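Local coordinates for protein lipase aflb (Neosartorya fumigata, PDB 6IDY) that probably hydrolyses ester bonds of lipids, as a calcium-containing fungal lipase with a largely parallel central sheet flanked by helices, at residues Phe74-Gly77 / Leu82-Thr85. Numbering follows the deposited sequence.
Sequences FADG and LKMT
F74 and M84 are the residues whose CA atoms come nearest, 8.7 Å apart, where the loop 74-77 after helix 63-73 faces the early part of helix 81-90. The gap is bridged by side chains. The M84 sulfur SD lies 3.8 Å from CE1 of the F74 ring. It sits 5.1 Å from the ring centroid and 66° off the ring normal, so it approaches the ring obliquely. The M84 chain leaves the helix with CG anti to the backbone N (chi1 -171°) and then bends at chi2, which brings SD to the ring. M84 is buried and also rests on L415 of helix 414-424. The F74 ring is packed further by F317, V358 and T360.

K83 reaches across nearer the solvent. All four of its torsions are close to 180°, and this extended chain carries NZ to within 4.1 Å of D76 CB. The carboxylate is a little farther: OD2 of D76 is 4.4 Å from NZ, too long for a salt bridge. Any attraction between the two charges is probably modest. Near the N-terminal end of the helix, K83 N is hydrogen-bonded to OD1 of D80.

Within the loop, G77 N donates to F74 O at 3.0 Å and closes a type I beta turn, with A75 and D76 at its corners. At the backbone conformation of G77 a CB would press against the carbonyl O of D76. The contact is a Met-aromatic pair across the loop that joins consecutive helices 63-73 and 81-90.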
ATOM      1  N   PHE A  74      16.824  12.633   4.826  1.00 26.43           N
ATOM      2  CA  PHE A  74      15.911  13.761   5.045  1.00 24.98           C
ATOM      3  C   PHE A  74      16.608  15.055   5.491  1.00 30.68           C
ATOM      4  O   PHE A  74      15.918  16.050   5.735  1.00 30.40           O
ATOM      5  CB  PHE A  74      14.823  13.360   6.058  1.00 25.49           C
ATOM      6  CG  PHE A  74      13.650  12.602   5.474  1.00 25.39           C
ATOM      7  CD1 PHE A  74      13.791  11.283   5.049  1.00 27.20           C
ATOM      8  CD2 PHE A  74      12.395  13.192   5.389  1.00 25.27           C
ATOM      9  CE1 PHE A  74      12.707  10.584   4.507  1.00 26.51           C
ATOM     10  CE2 PHE A  74      11.305  12.482   4.867  1.00 26.79           C
ATOM     11  CZ  PHE A  74      11.471  11.187   4.424  1.00 24.58           C
ATOM     12  N   ALA A  75      17.964  15.055   5.571  1.00 28.33           N
ATOM     13  CA  ALA A  75      18.767  16.207   6.016  1.00 29.05           C
ATOM     14  C   ALA A  75      18.562  17.485   5.195  1.00 33.12           C
ATOM     15  O   ALA A  75      18.602  18.573   5.761  1.00 33.48           O
ATOM     16  CB  ALA A  75      20.246  15.840   6.062  1.00 30.57           C
ATOM     17  N   ASP A  76      18.349  17.354   3.874  1.00 29.81           N
ATOM     18  CA  ASP A  76      18.125  18.484   2.965  1.00 29.65           C
ATOM     19  C   ASP A  76      16.641  18.671   2.661  1.00 29.96           C
ATOM     20  O   ASP A  76      16.277  19.458   1.784  1.00 30.23           O
ATOM     21  CB  ASP A  76      18.942  18.317   1.670  1.00 33.00           C
ATOM     22  CG  ASP A  76      20.442  18.330   1.883  1.00 51.26           C
ATOM     23  OD1 ASP A  76      20.953  19.317   2.466  1.00 53.99           O
ATOM     24  OD2 ASP A  76      21.107  17.359   1.465  1.00 60.67           O
ATOM     25  N   GLY A  77      15.803  17.989   3.434  1.00 23.96           N
ATOM     26  CA  GLY A  77      14.354  18.046   3.327  1.00 22.44           C
ATOM     27  C   GLY A  77      13.769  16.715   2.926  1.00 25.48           C
ATOM     28  O   GLY A  77      14.512  15.761   2.670  1.00 24.03           O
ATOM     29  N   LEU A  82      12.374   9.110  -6.407  1.00 21.86           N
ATOM     30  CA  LEU A  82      13.658   8.787  -7.021  1.00 23.88           C
ATOM     31  C   LEU A  82      14.852   9.053  -6.089  1.00 27.41           C
ATOM     32  O   LEU A  82      15.744   8.204  -6.001  1.00 26.85           O
ATOM     33  CB  LEU A  82      13.839   9.484  -8.393  1.00 24.98           C
ATOM     34  CG  LEU A  82      12.838   9.117  -9.511  1.00 30.16           C
ATOM     35  CD1 LEU A  82      13.059   9.987 -10.745  1.00 30.72           C
ATOM     36  CD2 LEU A  82      12.938   7.642  -9.904  1.00 32.71           C
ATOM     37  N   LYS A  83      14.847  10.197  -5.363  1.00 23.27           N
ATOM     38  CA  LYS A  83      15.923  10.522  -4.422  1.00 23.62           C
ATOM     39  C   LYS A  83      15.930   9.541  -3.263  1.00 26.93           C
ATOM     40  O   LYS A  83      16.990   9.020  -2.927  1.00 27.22           O
ATOM     41  CB  LYS A  83      15.855  11.975  -3.919  1.00 25.81           C
ATOM     42  CG  LYS A  83      17.060  12.354  -3.053  1.00 35.73           C
ATOM     43  CD  LYS A  83      17.020  13.795  -2.577  1.00 47.45           C
ATOM     44  CE  LYS A  83      18.165  14.081  -1.634  1.00 56.64           C
ATOM     45  NZ  LYS A  83      18.132  15.475  -1.121  1.00 63.16           N
ATOM     46  N   MET A  84      14.750   9.263  -2.681  1.00 23.70           N
ATOM     47  CA  MET A  84      14.604   8.308  -1.580  1.00 22.80           C
ATOM     48  C   MET A  84      15.175   6.933  -1.984  1.00 27.04           C
ATOM     49  O   MET A  84      16.016   6.400  -1.267  1.00 25.99           O
ATOM     50  CB  MET A  84      13.132   8.195  -1.141  1.00 23.86           C
ATOM     51  CG  MET A  84      12.933   7.391   0.131  1.00 27.17           C
ATOM     52  SD  MET A  84      13.556   8.217   1.603  1.00 31.27           S
ATOM     53  CE  MET A  84      13.790   6.848   2.689  1.00 28.09           C
ATOM     54  N   THR A  85      14.763   6.407  -3.152  1.00 25.59           N
ATOM     55  CA  THR A  85      15.187   5.096  -3.677  1.00 26.46           C
ATOM     56  C   THR A  85      16.699   5.021  -3.892  1.00 31.30           C
ATOM     57  O   THR A  85      17.308   4.018  -3.520  1.00 30.88           O
ATOM     58  CB  THR A  85      14.384   4.711  -4.933  1.00 31.58           C
ATOM     59  OG1 THR A  85      12.998   4.917  -4.669  1.00 26.87           O
ATOM     60  CG2 THR A  85      14.595   3.256  -5.340  1.00 32.18           C
TER